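Gram-negative insecticidal protein (Chromobacterium piscinae, PDB 6FBM) is an insecticidal toxin of the MACPF and beta-tripod families that probably acts by forming pores in membranes of target insect cells. Local coordinates at residues E331-N345 and G356-D368. Numbering follows the deposited sequence.
Sequences EDSGSGASEDLAVFN and GQFGQRNHASVAD
Gln360 N donates to Ala342 O (2.8 Å), and Gly359 CA adds a CA-H...O contact to the same oxygen. The motif is an antiparallel beta ladder, in which 342-345 runs between 326-331 and the outer strand 358-360 of a three-stranded sheet in the Vps62-family region, probably the beta-tripod part of the toxin; Phe344 and Phe358 form the second hydrogen-bonded pair, joined in both directions. Past this pair a side-chain bond extends the ladder: Gln357 NE2 donates to Asn345 OD1 (3.1 Å), which lies in the plane of the Gln357 amide, while Gln357 OE1 is bound by Met422 N.

On the face carrying Ala342, the loop after Gln360 curls over the Phe344 ring and sets Ala367 CB 3.9 Å from the ring centroid, a CH-pi contact. A kink at chi2 (145°) turns the Gln360 amide toward this loop, where NE2 donates to Asn362 OD1 and Val366 O.

Beyond the strands His363 lies between Asp340 and Ser333. Its ring, swung back beside its own backbone N (chi1 -84°), receives Asp340 CB over one face, Ser333 OG over the other, and Asp332 OD1 at the edge, 3.2 Å from His363 CE1.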
loop_
_atom_site.group_PDB
_atom_site.type_symbol
_atom_site.label_atom_id
_atom_site.label_comp_id
_atom_site.label_asym_id
_atom_site.label_seq_id
_atom_site.Cartn_x
_atom_site.Cartn_y
_atom_site.Cartn_z
ATOM N N GLU A 331 -25.066 31.860 76.455
ATOM C CA GLU A 331 -26.206 31.864 77.350
ATOM C C GLU A 331 -26.932 33.189 77.174
ATOM O O GLU A 331 -26.283 34.189 76.865
ATOM C CB GLU A 331 -25.775 31.866 78.803
ATOM C CG GLU A 331 -24.736 30.888 79.228
ATOM C CD GLU A 331 -24.236 31.152 80.639
ATOM O OE1 GLU A 331 -23.680 32.243 80.901
ATOM O OE2 GLU A 331 -24.367 30.243 81.476
ATOM N N ASP A 332 -28.234 33.221 77.491
ATOM C CA ASP A 332 -28.973 34.480 77.551
ATOM C C ASP A 332 -28.819 35.268 78.858
ATOM O O ASP A 332 -29.732 35.991 79.251
ATOM C CB ASP A 332 -30.446 34.270 77.205
ATOM C CG ASP A 332 -31.287 33.825 78.388
ATOM O OD1 ASP A 332 -30.864 32.916 79.110
ATOM O OD2 ASP A 332 -32.386 34.375 78.577
ATOM N N SER A 333 -27.659 35.143 79.508
ATOM C CA SER A 333 -27.353 35.865 80.748
ATOM C C SER A 333 -27.297 37.329 80.409
ATOM O O SER A 333 -26.617 37.729 79.454
ATOM C CB SER A 333 -25.995 35.441 81.322
ATOM O OG SER A 333 -25.983 34.063 81.672
ATOM N N GLY A 334 -28.023 38.121 81.200
ATOM C CA GLY A 334 -28.160 39.549 80.971
ATOM C C GLY A 334 -29.335 39.899 80.079
ATOM O O GLY A 334 -29.599 41.079 79.894
ATOM N N SER A 335 -30.042 38.914 79.507
ATOM C CA SER A 335 -31.102 39.234 78.549
ATOM C C SER A 335 -32.389 39.678 79.211
ATOM O O SER A 335 -33.276 40.216 78.538
ATOM C CB SER A 335 -31.424 38.039 77.653
ATOM O OG SER A 335 -32.227 37.075 78.318
ATOM N N GLY A 336 -32.532 39.403 80.511
ATOM C CA GLY A 336 -33.777 39.666 81.220
ATOM C C GLY A 336 -34.929 38.757 80.850
ATOM O O GLY A 336 -36.036 38.958 81.340
ATOM N N ALA A 337 -34.707 37.748 80.012
ATOM C CA ALA A 337 -35.770 36.790 79.715
ATOM C C ALA A 337 -35.982 35.937 80.964
ATOM O O ALA A 337 -35.034 35.619 81.683
ATOM C CB ALA A 337 -35.406 35.928 78.524
ATOM N N SER A 338 -37.241 35.603 81.230
ATOM C CA SER A 338 -37.597 34.828 82.421
ATOM C C SER A 338 -36.802 33.547 82.375
ATOM O O SER A 338 -36.049 33.238 83.315
ATOM C CB SER A 338 -39.106 34.520 82.476
ATOM O OG SER A 338 -39.865 35.701 82.207
ATOM N N GLU A 339 -36.926 32.838 81.247
ATOM C CA GLU A 339 -36.252 31.555 81.073
ATOM C C GLU A 339 -34.774 31.690 80.740
ATOM O O GLU A 339 -34.313 32.710 80.207
ATOM C CB GLU A 339 -36.977 30.717 80.045
ATOM C CG GLU A 339 -38.406 30.387 80.455
ATOM C CD GLU A 339 -39.144 29.649 79.372
ATOM O OE1 GLU A 339 -40.147 28.982 79.684
ATOM O OE2 GLU A 339 -38.726 29.730 78.203
ATOM N N ASP A 340 -34.027 30.669 81.129
ATOM C CA ASP A 340 -32.613 30.557 80.821
ATOM C C ASP A 340 -32.507 29.856 79.454
ATOM O O ASP A 340 -33.296 28.967 79.139
ATOM C CB ASP A 340 -31.886 29.696 81.870
ATOM C CG ASP A 340 -31.782 30.343 83.250
ATOM O OD1 ASP A 340 -31.596 31.572 83.351
ATOM O OD2 ASP A 340 -31.819 29.566 84.249
ATOM N N LEU A 341 -31.521 30.254 78.660
ATOM C CA LEU A 341 -31.205 29.611 77.392
ATOM C C LEU A 341 -29.714 29.414 77.317
ATOM O O LEU A 341 -28.960 30.343 77.550
ATOM C CB LEU A 341 -31.598 30.490 76.204
ATOM C CG LEU A 341 -31.266 29.960 74.812
ATOM C CD1 LEU A 341 -31.991 28.649 74.557
ATOM C CD2 LEU A 341 -31.642 31.002 73.778
ATOM N N ALA A 342 -29.299 28.196 76.994
ATOM C CA ALA A 342 -27.941 27.948 76.587
ATOM C C ALA A 342 -27.990 27.156 75.266
ATOM O O ALA A 342 -28.907 26.338 75.030
ATOM C CB ALA A 342 -27.197 27.197 77.658
ATOM N N VAL A 343 -27.008 27.439 74.408
ATOM C CA VAL A 343 -26.893 26.778 73.134
ATOM C C VAL A 343 -25.513 26.211 72.981
ATOM O O VAL A 343 -24.548 26.692 73.569
ATOM C CB VAL A 343 -27.212 27.701 71.948
ATOM C CG1 VAL A 343 -28.689 28.081 71.961
ATOM C CG2 VAL A 343 -26.310 28.941 71.935
ATOM N N PHE A 344 -25.435 25.156 72.192
ATOM C CA PHE A 344 -24.211 24.403 72.037
ATOM C C PHE A 344 -24.026 24.050 70.562
ATOM O O PHE A 344 -24.971 23.606 69.913
ATOM C CB PHE A 344 -24.240 23.129 72.919
ATOM C CG PHE A 344 -24.267 23.403 74.398
ATOM C CD1 PHE A 344 -25.437 23.836 75.034
ATOM C CD2 PHE A 344 -23.140 23.209 75.164
ATOM C CE1 PHE A 344 -25.462 24.097 76.380
ATOM C CE2 PHE A 344 -23.155 23.448 76.537
ATOM C CZ PHE A 344 -24.321 23.897 77.149
ATOM N N ASN A 345 -22.814 24.277 70.062
ATOM C CA ASN A 345 -22.385 23.809 68.762
ATOM C C ASN A 345 -21.686 22.462 68.881
ATOM O O ASN A 345 -20.950 22.239 69.829
ATOM C CB ASN A 345 -21.387 24.778 68.141
ATOM C CG ASN A 345 -21.986 26.107 67.830
ATOM O OD1 ASN A 345 -23.192 26.250 67.744
ATOM N ND2 ASN A 345 -21.140 27.087 67.673
ATOM N N GLY A 356 -27.182 22.573 62.859
ATOM C CA GLY A 356 -27.969 23.305 63.846
ATOM C C GLY A 356 -27.324 23.312 65.203
ATOM O O GLY A 356 -26.389 22.549 65.447
ATOM N N GLN A 357 -27.810 24.207 66.065
ATOM C CA GLN A 357 -27.418 24.251 67.482
ATOM C C GLN A 357 -28.278 23.337 68.298
ATOM O O GLN A 357 -29.443 23.116 67.968
ATOM C CB GLN A 357 -27.555 25.658 68.073
ATOM C CG GLN A 357 -26.250 26.394 68.058
ATOM C CD GLN A 357 -26.372 27.811 68.491
ATOM O OE1 GLN A 357 -27.467 28.330 68.704
ATOM N NE2 GLN A 357 -25.239 28.465 68.616
ATOM N N PHE A 358 -27.699 22.840 69.380
ATOM C CA PHE A 358 -28.499 22.235 70.431
ATOM C C PHE A 358 -28.921 23.325 71.421
ATOM O O PHE A 358 -28.077 24.144 71.819
ATOM C CB PHE A 358 -27.744 21.119 71.161
ATOM C CG PHE A 358 -28.617 20.342 72.059
ATOM C CD1 PHE A 358 -29.382 19.299 71.553
ATOM C CD2 PHE A 358 -28.771 20.697 73.388
ATOM C CE1 PHE A 358 -30.264 18.592 72.368
ATOM C CE2 PHE A 358 -29.646 19.989 74.219
ATOM C CZ PHE A 358 -30.378 18.939 73.701
ATOM N N GLY A 359 -30.198 23.328 71.806
ATOM C CA GLY A 359 -30.723 24.330 72.740
ATOM C C GLY A 359 -31.228 23.761 74.054
ATOM O O GLY A 359 -31.781 22.667 74.076
ATOM N N GLN A 360 -31.065 24.523 75.136
ATOM C CA GLN A 360 -31.451 24.117 76.495
ATOM C C GLN A 360 -32.129 25.243 77.244
ATOM O O GLN A 360 -31.671 26.390 77.183
ATOM C CB GLN A 360 -30.211 23.869 77.314
ATOM C CG GLN A 360 -29.777 22.447 77.357
ATOM C CD GLN A 360 -28.291 22.338 77.391
ATOM O OE1 GLN A 360 -27.681 21.974 76.394
ATOM N NE2 GLN A 360 -27.700 22.632 78.539
ATOM N N ARG A 361 -33.147 24.912 78.045
ATOM C CA ARG A 361 -33.738 25.883 78.956
ATOM C C ARG A 361 -32.983 25.969 80.284
ATOM O O ARG A 361 -33.561 25.760 81.350
ATOM C CB ARG A 361 -35.209 25.568 79.212
ATOM C CG ARG A 361 -35.981 26.803 79.703
ATOM C CD ARG A 361 -37.400 26.441 80.046
ATOM N NE ARG A 361 -38.117 25.933 78.899
ATOM C CZ ARG A 361 -39.324 25.367 78.955
ATOM N NH1 ARG A 361 -39.980 25.247 80.114
ATOM N NH2 ARG A 361 -39.889 24.919 77.841
ATOM N N ASN A 362 -31.693 26.290 80.238
ATOM C CA ASN A 362 -30.868 26.393 81.455
ATOM C C ASN A 362 -29.556 27.133 81.142
ATOM O O ASN A 362 -29.377 27.618 80.029
ATOM C CB ASN A 362 -30.629 24.998 82.055
ATOM C CG ASN A 362 -29.778 24.097 81.179
ATOM O OD1 ASN A 362 -28.627 24.421 80.874
ATOM N ND2 ASN A 362 -30.313 22.928 80.831
ATOM N N HIS A 363 -28.665 27.230 82.133
ATOM C CA HIS A 363 -27.364 27.917 82.011
ATOM C C HIS A 363 -26.170 26.985 82.201
ATOM O O HIS A 363 -25.057 27.460 82.396
ATOM C CB HIS A 363 -27.238 29.044 83.046
ATOM C CG HIS A 363 -27.862 30.345 82.638
ATOM N ND1 HIS A 363 -28.453 30.549 81.404
ATOM C CD2 HIS A 363 -27.947 31.527 83.298
ATOM C CE1 HIS A 363 -28.898 31.790 81.337
ATOM N NE2 HIS A 363 -28.599 32.405 82.469
ATOM N N ALA A 364 -26.380 25.667 82.097
ATOM C CA ALA A 364 -25.321 24.688 82.355
ATOM C C ALA A 364 -24.141 24.843 81.406
ATOM O O ALA A 364 -24.296 25.331 80.279
ATOM C CB ALA A 364 -25.870 23.275 82.264
ATOM N N SER A 365 -22.959 24.449 81.892
ATOM C CA SER A 365 -21.734 24.400 81.070
ATOM C C SER A 365 -21.691 23.239 80.072
ATOM O O SER A 365 -20.865 23.239 79.179
ATOM C CB SER A 365 -20.508 24.320 81.965
ATOM O OG SER A 365 -20.163 25.616 82.404
ATOM N N VAL A 366 -22.575 22.258 80.287
ATOM C CA VAL A 366 -22.603 20.971 79.604
ATOM C C VAL A 366 -23.938 20.856 78.860
ATOM O O VAL A 366 -24.998 21.231 79.402
ATOM C CB VAL A 366 -22.551 19.840 80.643
ATOM C CG1 VAL A 366 -22.556 18.464 79.978
ATOM C CG2 VAL A 366 -21.321 19.995 81.526
ATOM N N ALA A 367 -23.897 20.317 77.646
ATOM C CA ALA A 367 -25.107 20.091 76.865
ATOM C C ALA A 367 -25.923 18.928 77.423
ATOM O O ALA A 367 -25.357 17.881 77.765
ATOM C CB ALA A 367 -24.737 19.819 75.405
ATOM N N ASP A 368 -27.239 19.106 77.475
ATOM C CA ASP A 368 -28.189 18.037 77.835
ATOM C C ASP A 368 -28.299 16.957 76.767
ATOM O O ASP A 368 -28.691 15.838 77.077
ATOM C CB ASP A 368 -29.604 18.597 78.099
ATOM C CG ASP A 368 -29.657 19.537 79.315
ATOM O OD1 ASP A 368 -28.704 19.534 80.137
ATOM O OD2 ASP A 368 -30.643 20.292 79.445
#